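Local coordinates for protein PTS system, IIabc component (PDB 3IPJ) that probably serves as the cytoplasmic EIIB domain of a sugar phosphotransferase system transporter, passing phosphate to incoming sugar, possibly trehalose, through a phosphocysteine intermediate, at residues Leu13-Ile23 with Leu32-Asn43; Asp44-Lys54 with Tyr63-Ile71. All blocks are in the same frame, centred on the assembly; numbering follows the deposited sequence.

In the fold
The chain is the EIIB type-1 domain of a longer transporter protein. Its core is a four-stranded antiparallel sheet in the order 22-27, 31-36, 62-66, 55-59, with helices packed against it. The two contacts follow each other along the chain: contact 1 closes at Asn43 and contact 2 opens at Asp44, where helix 44-48 begins. Their centres lie about 13 Å apart. They share the sheet, because strands 31-36 and 62-66 are neighbours in it, and Ile42 packs on the hydroxyl of Tyr63. Leu32 of contact 1 and Ile66 of contact 2 each lie about 8 Å, between side chains, from Cys28, the predicted phosphocysteine.

Contact 1: Leu13-Ile23 with Leu32-Asn43; sequences LIKIIGEDNII and LRVMVKDREIIN
Asn21 sits against Lys37, Asp38, Ile41 and Ile42, and its amide is gripped by three hydrogen bonds. Asn21 OD1 accepts from Asp38 N at 2.7 Å, on a lone pair in the carbonyl plane. Asn21 ND2 gives one hydrogen to Asp38 O at 3.0 Å and the other to Ile17 O, in the last turn of helix 5-17. Both acceptors lie close to the amide plane, so the bonds fix its rotation about chi2 and mark which end is oxygen. CG lies anti to the backbone N (chi1 -165°), and this turns the amide toward the loop after strand 31-36. Ile41 CD1 comes from the other direction and meets Asn21 ND2 at 3.5 Å. The backbone O of Asn21 accepts from Lys37 N at 2.9 Å.

Lys37 runs extended past this bond. Lys37 and Ile23 cross at a slant, Lys37 CG 3.7 Å from Ile23 CG1. Ile23 N bonds to Met35 O at 2.7 Å, beside the antiparallel non-hydrogen-bonded pair of Ile22 and Val36.

Ile17 carries the apolar side of the contact, between the helix and the strand. Its CG2 meets Val36 CG1 at 3.7 Å, the two side chains crossing at about a right angle. Ile42 lies alongside Ile17, pointing the same way. Farther along, Leu13 and Leu32 meet tip to tip. Two waters join the helix end to the loop: one links Ile16 O, Ile41 O and Asn43 N, the other Ile17 O and Ile41 O. Glu40, which binds zinc in a crystal structure of this protein, lies in the short 3-10 turn 39-41 after the strand. Asp38 OD1 closes an Asx turn by accepting from Glu40 N. This is a helix leading into a beta hairpin, the start of the EIIB alpha/beta sandwich.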
loop_
_atom_site.group_PDB
_atom_site.type_symbol
_atom_site.label_atom_id
_atom_site.label_comp_id
_atom_site.label_asym_id
_atom_site.label_seq_id
_atom_site.Cartn_x
_atom_site.Cartn_y
_atom_site.Cartn_z
ATOM N N LEU A 13 2.177 7.180 0.684
ATOM C CA LEU A 13 2.813 5.862 0.693
ATOM C C LEU A 13 3.547 5.598 -0.630
ATOM O O LEU A 13 4.746 5.221 -0.599
ATOM C CB LEU A 13 1.783 4.761 1.037
ATOM C CG LEU A 13 1.361 4.815 2.500
ATOM C CD1 LEU A 13 0.267 3.724 2.799
ATOM C CD2 LEU A 13 2.535 4.772 3.477
ATOM N N ILE A 14 2.869 5.806 -1.770
ATOM C CA ILE A 14 3.495 5.567 -3.101
ATOM C C ILE A 14 4.753 6.458 -3.217
ATOM O O ILE A 14 5.814 5.988 -3.701
ATOM C CB ILE A 14 2.563 5.882 -4.334
ATOM C CG1 ILE A 14 1.187 5.201 -4.288
ATOM C CG2 ILE A 14 3.231 5.483 -5.618
ATOM C CD1 ILE A 14 1.213 3.866 -3.798
ATOM N N LYS A 15 4.637 7.731 -2.800
ATOM C CA LYS A 15 5.734 8.621 -2.896
ATOM C C LYS A 15 6.973 8.194 -2.061
ATOM O O LYS A 15 8.117 8.330 -2.502
ATOM C CB LYS A 15 5.334 9.988 -2.459
ATOM C CG LYS A 15 6.455 10.999 -2.692
ATOM C CD LYS A 15 6.020 12.409 -2.203
ATOM C CE LYS A 15 5.474 12.314 -0.750
ATOM N NZ LYS A 15 4.334 13.225 -0.335
ATOM N N ILE A 16 6.751 7.677 -0.862
ATOM C CA ILE A 16 7.872 7.254 -0.079
ATOM C C ILE A 16 8.511 5.925 -0.573
ATOM O O ILE A 16 9.732 5.757 -0.528
ATOM C CB ILE A 16 7.418 7.134 1.368
ATOM C CG1 ILE A 16 6.909 8.493 1.869
ATOM C CG2 ILE A 16 8.546 6.678 2.258
ATOM C CD1 ILE A 16 6.022 8.330 3.126
ATOM N N ILE A 17 7.695 4.985 -1.019
ATOM C CA ILE A 17 8.202 3.676 -1.507
ATOM C C ILE A 17 8.874 3.924 -2.862
ATOM O O ILE A 17 9.946 3.411 -3.141
ATOM C CB ILE A 17 7.030 2.686 -1.620
ATOM C CG1 ILE A 17 6.436 2.412 -0.223
ATOM C CG2 ILE A 17 7.388 1.402 -2.417
ATOM C CD1 ILE A 17 5.044 1.725 -0.252
ATOM N N GLY A 18 8.288 4.769 -3.688
ATOM C CA GLY A 18 8.801 5.035 -5.023
ATOM C C GLY A 18 7.887 4.346 -6.013
ATOM O O GLY A 18 7.772 3.120 -5.981
ATOM N N GLU A 19 7.285 5.082 -6.952
ATOM C CA GLU A 19 6.327 4.423 -7.838
ATOM C C GLU A 19 6.916 3.217 -8.627
ATOM O O GLU A 19 6.288 2.149 -8.772
ATOM C CB GLU A 19 5.717 5.422 -8.804
ATOM C CG GLU A 19 4.754 4.740 -9.746
ATOM C CD GLU A 19 4.496 5.496 -11.079
ATOM O OE1 GLU A 19 4.531 6.788 -11.107
ATOM O OE2 GLU A 19 4.230 4.740 -12.094
ATOM N N ASP A 20 8.123 3.402 -9.158
ATOM C CA ASP A 20 8.713 2.374 -10.011
ATOM C C ASP A 20 9.508 1.366 -9.157
ATOM O O ASP A 20 10.138 0.441 -9.693
ATOM C CB ASP A 20 9.468 2.976 -11.233
ATOM C CG ASP A 20 10.864 3.521 -10.902
ATOM O OD1 ASP A 20 11.212 3.639 -9.674
ATOM O OD2 ASP A 20 11.636 3.831 -11.887
ATOM N N ASN A 21 9.402 1.521 -7.824
ATOM C CA ASN A 21 9.939 0.520 -6.895
ATOM C C ASN A 21 8.874 -0.558 -6.534
ATOM O O ASN A 21 9.152 -1.464 -5.731
ATOM C CB ASN A 21 10.455 1.225 -5.606
ATOM C CG ASN A 21 11.381 0.319 -4.680
ATOM O OD1 ASN A 21 11.993 -0.645 -5.140
ATOM N ND2 ASN A 21 11.497 0.705 -3.397
ATOM N N ILE A 22 7.669 -0.448 -7.100
ATOM C CA ILE A 22 6.536 -1.310 -6.728
ATOM C C ILE A 22 6.396 -2.391 -7.777
ATOM O O ILE A 22 6.274 -2.060 -8.973
ATOM C CB ILE A 22 5.208 -0.472 -6.621
ATOM C CG1 ILE A 22 5.300 0.455 -5.337
ATOM C CG2 ILE A 22 3.924 -1.405 -6.746
ATOM C CD1 ILE A 22 4.382 1.640 -5.248
ATOM N N ILE A 23 6.430 -3.664 -7.382
ATOM C CA ILE A 23 6.147 -4.760 -8.334
ATOM C C ILE A 23 4.622 -4.969 -8.427
ATOM O O ILE A 23 4.039 -4.963 -9.533
ATOM C CB ILE A 23 6.824 -6.057 -7.901
ATOM C CG1 ILE A 23 8.343 -5.889 -7.868
ATOM C CG2 ILE A 23 6.395 -7.252 -8.829
ATOM C CD1 ILE A 23 9.017 -7.112 -7.328
ATOM N N LEU A 32 -1.605 -3.344 4.168
ATOM C CA LEU A 32 -1.298 -3.096 2.752
ATOM C C LEU A 32 0.048 -3.803 2.499
ATOM O O LEU A 32 1.036 -3.529 3.167
ATOM C CB LEU A 32 -1.237 -1.559 2.571
ATOM C CG LEU A 32 -1.282 -1.093 1.134
ATOM C CD1 LEU A 32 -2.673 -1.391 0.472
ATOM C CD2 LEU A 32 -0.924 0.414 1.078
ATOM N N ARG A 33 0.078 -4.718 1.540
ATOM C CA ARG A 33 1.245 -5.525 1.318
ATOM C C ARG A 33 1.824 -5.203 -0.058
ATOM O O ARG A 33 1.211 -5.493 -1.078
ATOM C CB ARG A 33 0.857 -6.983 1.467
ATOM C CG ARG A 33 0.638 -7.406 2.908
ATOM C CD ARG A 33 -0.184 -8.694 2.928
ATOM N NE ARG A 33 -0.401 -9.165 4.295
ATOM C CZ ARG A 33 0.427 -9.988 4.939
ATOM N NH1 ARG A 33 1.521 -10.443 4.293
ATOM N NH2 ARG A 33 0.168 -10.369 6.213
ATOM N N VAL A 34 3.002 -4.589 -0.072
ATOM C CA VAL A 34 3.613 -4.090 -1.324
ATOM C C VAL A 34 4.871 -4.908 -1.665
ATOM O O VAL A 34 5.843 -4.865 -0.879
ATOM C CB VAL A 34 4.069 -2.629 -1.163
ATOM C CG1 VAL A 34 4.470 -2.043 -2.524
ATOM C CG2 VAL A 34 2.943 -1.851 -0.537
ATOM N N MET A 35 4.860 -5.649 -2.790
ATOM C CA MET A 35 6.056 -6.378 -3.253
ATOM C C MET A 35 6.912 -5.274 -3.891
ATOM O O MET A 35 6.444 -4.603 -4.838
ATOM C CB MET A 35 5.698 -7.440 -4.280
ATOM C CG MET A 35 4.784 -8.503 -3.687
ATOM S SD MET A 35 5.685 -9.630 -2.572
ATOM C CE MET A 35 5.738 -11.048 -3.627
ATOM N N VAL A 36 8.120 -5.043 -3.332
ATOM C CA VAL A 36 8.989 -3.970 -3.796
ATOM C C VAL A 36 10.291 -4.541 -4.449
ATOM O O VAL A 36 10.746 -5.623 -4.121
ATOM C CB VAL A 36 9.300 -2.972 -2.656
ATOM C CG1 VAL A 36 8.019 -2.192 -2.238
ATOM C CG2 VAL A 36 10.001 -3.666 -1.407
ATOM N N LYS A 37 10.867 -3.771 -5.372
ATOM C CA LYS A 37 12.134 -4.096 -5.997
ATOM C C LYS A 37 13.335 -3.954 -5.050
ATOM O O LYS A 37 14.221 -4.822 -4.967
ATOM C CB LYS A 37 12.326 -3.257 -7.272
ATOM C CG LYS A 37 11.137 -3.437 -8.269
ATOM C CD LYS A 37 11.312 -2.541 -9.461
ATOM C CE LYS A 37 9.992 -2.240 -10.193
ATOM N NZ LYS A 37 10.358 -1.454 -11.434
ATOM N N ASP A 38 13.355 -2.870 -4.302
ATOM C CA ASP A 38 14.478 -2.546 -3.398
ATOM C C ASP A 38 13.967 -1.933 -2.064
ATOM O O ASP A 38 13.650 -0.728 -1.975
ATOM C CB ASP A 38 15.394 -1.569 -4.161
ATOM C CG ASP A 38 16.673 -1.231 -3.441
ATOM O OD1 ASP A 38 16.979 -1.872 -2.416
ATOM O OD2 ASP A 38 17.392 -0.328 -3.949
ATOM N N ARG A 39 13.897 -2.762 -1.016
ATOM C CA ARG A 39 13.514 -2.240 0.274
ATOM C C ARG A 39 14.488 -1.166 0.818
ATOM O O ARG A 39 14.085 -0.293 1.571
ATOM C CB ARG A 39 13.309 -3.374 1.321
ATOM C CG ARG A 39 14.535 -3.919 1.946
ATOM C CD ARG A 39 14.985 -3.019 3.061
ATOM N NE ARG A 39 14.176 -3.101 4.279
ATOM C CZ ARG A 39 13.430 -2.123 4.788
ATOM N NH1 ARG A 39 13.276 -0.970 4.137
ATOM N NH2 ARG A 39 12.808 -2.313 5.943
ATOM N N GLU A 40 15.753 -1.258 0.418
ATOM C CA GLU A 40 16.826 -0.484 1.010
ATOM C C GLU A 40 16.819 0.982 0.606
ATOM O O GLU A 40 17.676 1.758 1.087
ATOM C CB GLU A 40 18.205 -1.101 0.655
ATOM C CG GLU A 40 18.432 -2.370 1.396
ATOM C CD GLU A 40 19.508 -3.240 0.742
ATOM O OE1 GLU A 40 20.237 -2.784 -0.182
ATOM O OE2 GLU A 40 19.609 -4.418 1.166
ATOM N N ILE A 41 15.895 1.389 -0.269
ATOM C CA ILE A 41 15.718 2.801 -0.550
ATOM C C ILE A 41 14.406 3.366 0.054
ATOM O O ILE A 41 14.059 4.548 -0.192
ATOM C CB ILE A 41 15.726 3.024 -2.059
ATOM C CG1 ILE A 41 14.703 2.081 -2.736
ATOM C CG2 ILE A 41 17.158 2.845 -2.576
ATOM C CD1 ILE A 41 14.524 2.306 -4.256
ATOM N N ILE A 42 13.676 2.535 0.828
ATOM C CA ILE A 42 12.406 2.945 1.430
ATOM C C ILE A 42 12.734 3.435 2.868
ATOM O O ILE A 42 13.282 2.677 3.693
ATOM C CB ILE A 42 11.372 1.754 1.496
ATOM C CG1 ILE A 42 11.052 1.179 0.109
ATOM C CG2 ILE A 42 10.029 2.216 2.139
ATOM C CD1 ILE A 42 10.056 0.021 0.202
ATOM N N ASN A 43 12.381 4.702 3.150
ATOM C CA ASN A 43 12.652 5.319 4.415
ATOM C C ASN A 43 11.526 4.920 5.400
ATOM O O ASN A 43 10.423 5.528 5.401
ATOM C CB ASN A 43 12.675 6.848 4.216
ATOM C CG ASN A 43 13.025 7.606 5.490
ATOM O OD1 ASN A 43 13.014 7.035 6.590
ATOM N ND2 ASN A 43 13.349 8.896 5.345
HETATM O O HOH W 1 11.824 6.537 1.004
HETATM O O HOH W 2 12.628 5.130 -2.916
#

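Contact 2: Asp44-Lys54 with Tyr63-Ile71; sequences DKKVEKVDEVK and YQIILGTGI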
loop_
_atom_site.group_PDB
_atom_site.type_symbol
_atom_site.label_atom_id
_atom_site.label_comp_id
_atom_site.label_asym_id
_atom_site.label_seq_id
_atom_site.Cartn_x
_atom_site.Cartn_y
_atom_site.Cartn_z
ATOM N N ASP A 44 11.768 3.887 6.204
ATOM C CA ASP A 44 10.694 3.336 7.031
ATOM C C ASP A 44 10.139 4.412 7.940
ATOM O O ASP A 44 8.944 4.440 8.220
ATOM C CB ASP A 44 11.173 2.170 7.922
ATOM C CG ASP A 44 11.667 0.928 7.138
ATOM O OD1 ASP A 44 11.595 0.884 5.873
ATOM O OD2 ASP A 44 12.138 -0.041 7.829
ATOM N N LYS A 45 11.022 5.261 8.463
ATOM C CA LYS A 45 10.608 6.271 9.457
ATOM C C LYS A 45 9.595 7.240 8.863
ATOM O O LYS A 45 8.722 7.729 9.577
ATOM C CB LYS A 45 11.809 7.062 9.991
ATOM C CG LYS A 45 12.836 6.177 10.693
ATOM C CD LYS A 45 12.233 5.064 11.640
ATOM C CE LYS A 45 11.788 5.694 12.978
ATOM N NZ LYS A 45 11.374 4.653 13.954
ATOM N N LYS A 46 9.746 7.536 7.569
ATOM C CA LYS A 46 8.804 8.414 6.904
ATOM C C LYS A 46 7.501 7.688 6.652
ATOM O O LYS A 46 6.427 8.301 6.719
ATOM C CB LYS A 46 9.325 8.915 5.549
ATOM C CG LYS A 46 9.880 10.277 5.547
ATOM C CD LYS A 46 10.811 10.363 4.354
ATOM C CE LYS A 46 11.434 11.766 4.151
ATOM N NZ LYS A 46 12.232 11.935 2.862
ATOM N N VAL A 47 7.580 6.396 6.322
ATOM C CA VAL A 47 6.356 5.644 6.207
ATOM C C VAL A 47 5.570 5.604 7.509
ATOM O O VAL A 47 4.369 5.795 7.505
ATOM C CB VAL A 47 6.579 4.203 5.704
ATOM C CG1 VAL A 47 5.218 3.528 5.593
ATOM C CG2 VAL A 47 7.307 4.233 4.301
ATOM N N GLU A 48 6.245 5.411 8.621
ATOM C CA GLU A 48 5.599 5.251 9.894
ATOM C C GLU A 48 4.865 6.521 10.310
ATOM O O GLU A 48 3.914 6.459 11.080
ATOM C CB GLU A 48 6.676 5.036 10.930
ATOM C CG GLU A 48 7.280 3.674 10.918
ATOM C CD GLU A 48 8.284 3.490 12.083
ATOM O OE1 GLU A 48 8.876 4.539 12.525
ATOM O OE2 GLU A 48 8.465 2.317 12.585
ATOM N N LYS A 49 5.326 7.673 9.820
ATOM C CA LYS A 49 4.738 9.003 10.130
ATOM C C LYS A 49 3.464 9.307 9.328
ATOM O O LYS A 49 2.777 10.292 9.654
ATOM C CB LYS A 49 5.769 10.111 9.884
ATOM C CG LYS A 49 6.851 10.104 10.965
ATOM C CD LYS A 49 8.049 10.908 10.567
ATOM C CE LYS A 49 8.924 11.032 11.773
ATOM N NZ LYS A 49 8.712 12.338 12.454
ATOM N N VAL A 50 3.153 8.492 8.278
ATOM C CA VAL A 50 1.937 8.698 7.504
ATOM C C VAL A 50 0.656 8.439 8.368
ATOM O O VAL A 50 0.638 7.516 9.208
ATOM C CB VAL A 50 1.992 7.827 6.251
ATOM C CG1 VAL A 50 0.702 7.990 5.421
ATOM C CG2 VAL A 50 3.286 8.200 5.426
ATOM N N ASP A 51 -0.367 9.297 8.208
ATOM C CA ASP A 51 -1.689 9.135 8.844
ATOM C C ASP A 51 -2.174 7.668 8.773
ATOM O O ASP A 51 -2.118 7.022 7.689
ATOM C CB ASP A 51 -2.673 10.105 8.157
ATOM C CG ASP A 51 -4.024 10.218 8.851
ATOM O OD1 ASP A 51 -4.055 10.077 10.090
ATOM O OD2 ASP A 51 -5.055 10.485 8.147
ATOM N N GLU A 52 -2.598 7.159 9.932
ATOM C CA GLU A 52 -3.176 5.837 10.076
ATOM C C GLU A 52 -2.164 4.710 10.054
ATOM O O GLU A 52 -2.556 3.552 10.276
ATOM C CB GLU A 52 -4.273 5.560 8.997
ATOM C CG GLU A 52 -5.562 6.383 9.139
ATOM C CD GLU A 52 -6.029 6.507 10.611
ATOM O OE1 GLU A 52 -6.046 5.515 11.376
ATOM O OE2 GLU A 52 -6.392 7.645 11.013
ATOM N N VAL A 53 -0.890 4.997 9.769
ATOM C CA VAL A 53 0.089 3.866 9.723
ATOM C C VAL A 53 0.442 3.451 11.151
ATOM O O VAL A 53 0.999 4.230 11.917
ATOM C CB VAL A 53 1.365 4.174 8.948
ATOM C CG1 VAL A 53 2.327 2.969 9.077
ATOM C CG2 VAL A 53 1.050 4.533 7.464
ATOM N N LYS A 54 0.116 2.207 11.520
ATOM C CA LYS A 54 0.304 1.718 12.892
ATOM C C LYS A 54 1.742 1.198 13.074
ATOM O O LYS A 54 2.325 1.279 14.218
ATOM C CB LYS A 54 -0.691 0.610 13.186
ATOM C CG LYS A 54 -2.128 1.077 13.188
ATOM C CD LYS A 54 -2.995 -0.118 13.571
ATOM C CE LYS A 54 -4.492 0.149 13.327
ATOM N NZ LYS A 54 -5.026 1.506 13.884
ATOM N N TYR A 63 6.857 -5.436 1.633
ATOM C CA TYR A 63 6.831 -4.252 2.499
ATOM C C TYR A 63 5.376 -4.052 3.043
ATOM O O TYR A 63 4.476 -3.739 2.284
ATOM C CB TYR A 63 7.282 -3.044 1.675
ATOM C CG TYR A 63 7.719 -1.892 2.539
ATOM C CD1 TYR A 63 9.002 -1.854 3.050
ATOM C CD2 TYR A 63 6.828 -0.863 2.888
ATOM C CE1 TYR A 63 9.424 -0.812 3.845
ATOM C CE2 TYR A 63 7.208 0.191 3.703
ATOM C CZ TYR A 63 8.511 0.219 4.177
ATOM O OH TYR A 63 8.951 1.256 4.949
ATOM N N GLN A 64 5.154 -4.254 4.359
ATOM C CA GLN A 64 3.819 -4.362 4.895
ATOM C C GLN A 64 3.559 -3.087 5.723
ATOM O O GLN A 64 4.381 -2.716 6.580
ATOM C CB GLN A 64 3.697 -5.622 5.715
ATOM C CG GLN A 64 4.149 -6.817 4.898
ATOM C CD GLN A 64 3.992 -8.141 5.662
ATOM O OE1 GLN A 64 3.378 -8.179 6.732
ATOM N NE2 GLN A 64 4.554 -9.237 5.112
ATOM N N ILE A 65 2.441 -2.412 5.440
ATOM C CA ILE A 65 2.097 -1.216 6.155
ATOM C C ILE A 65 0.845 -1.528 6.908
ATOM O O ILE A 65 -0.182 -1.839 6.294
ATOM C CB ILE A 65 1.779 -0.110 5.179
ATOM C CG1 ILE A 65 3.043 0.141 4.316
ATOM C CG2 ILE A 65 1.249 1.121 5.893
ATOM C CD1 ILE A 65 2.919 -0.410 2.953
ATOM N N ILE A 66 0.922 -1.486 8.242
ATOM C CA ILE A 66 -0.244 -1.852 9.052
ATOM C C ILE A 66 -1.173 -0.628 9.129
ATOM O O ILE A 66 -0.778 0.423 9.649
ATOM C CB ILE A 66 0.096 -2.265 10.474
ATOM C CG1 ILE A 66 1.297 -3.234 10.510
ATOM C CG2 ILE A 66 -1.161 -2.858 11.129
ATOM C CD1 ILE A 66 1.822 -3.524 11.968
ATOM N N LEU A 67 -2.390 -0.767 8.590
ATOM C CA LEU A 67 -3.376 0.319 8.593
ATOM C C LEU A 67 -4.604 -0.001 9.483
ATOM O O LEU A 67 -5.311 0.925 9.918
ATOM C CB LEU A 67 -3.815 0.600 7.135
ATOM C CG LEU A 67 -2.722 1.282 6.320
ATOM C CD1 LEU A 67 -3.065 1.170 4.897
ATOM C CD2 LEU A 67 -2.664 2.778 6.672
ATOM N N GLY A 68 -4.849 -1.273 9.778
ATOM C CA GLY A 68 -5.992 -1.633 10.604
ATOM C C GLY A 68 -7.166 -2.006 9.704
ATOM O O GLY A 68 -7.209 -1.684 8.493
ATOM N N THR A 69 -8.136 -2.712 10.264
ATOM C CA THR A 69 -9.319 -3.066 9.476
ATOM C C THR A 69 -10.077 -1.827 8.938
ATOM O O THR A 69 -10.096 -0.727 9.579
ATOM C CB THR A 69 -10.296 -3.900 10.303
ATOM O OG1 THR A 69 -10.759 -3.099 11.399
ATOM C CG2 THR A 69 -9.616 -5.187 10.789
ATOM N N GLY A 70 -10.740 -2.023 7.800
ATOM C CA GLY A 70 -11.534 -0.990 7.159
ATOM C C GLY A 70 -10.679 0.129 6.574
ATOM O O GLY A 70 -10.866 0.485 5.393
ATOM N N ILE A 71 -9.754 0.711 7.357
ATOM C CA ILE A 71 -8.836 1.719 6.803
ATOM C C ILE A 71 -7.973 1.067 5.688
ATOM O O ILE A 71 -7.745 1.706 4.661
ATOM C CB ILE A 71 -7.949 2.385 7.916
ATOM C CG1 ILE A 71 -8.790 2.958 9.072
ATOM C CG2 ILE A 71 -6.989 3.430 7.312
ATOM C CD1 ILE A 71 -9.762 3.960 8.699
HETATM O O HOH W 3 -7.165 1.515 11.913
#
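This contact belongs to the alpha/beta sandwich of the EIIB domain, where helix 44-48 and the loop after it meet strand 62-66 and the loop that leads to helix 71-79. At the helix start, Tyr63 OH donates to Asp44 OD1 at 2.8 Å. Asp44 OD1 lies at the edge of the Tyr63 ring, in its plane. The hydroxyl, however, comes from above the carboxylate plane, 51° out of it. The carboxylate has a second partner, as Asp44 OD2 forms a salt bridge with Arg39. Val47 CG2 approaches Tyr63 OH at 3.5 Å. With chi1 at -161°, Tyr63 extends its ring anti to its own N and reaches the start of the helix. Val47 is also packed by Leu13 and Ile16 of helix 5-17.

Val50 to Val53 form a type II turn that brings the chain back to the strand. There Val53 lays both methyl carbons on Ile65, with CG2 at 3.8 Å from Ile65 CG2. Glu52 crosses Ile71 at about a right angle, its CG 3.8 Å from Ile71 CG2. The acid end of Glu52 turns to Lys5, which also pairs with Asp51.

Lys54 N bonds to Ile66 O at 2.7 Å. The bond is nearly straight (174° at the hydrogen) and runs almost along the carbonyl direction. The Lys54 chain then lies across Ile66 and reaches Gly68, with CE 3.6 Å from Gly68 CA. At its end, a water accepts from Lys54 NZ and donates to Leu67 O at 2.8 Å.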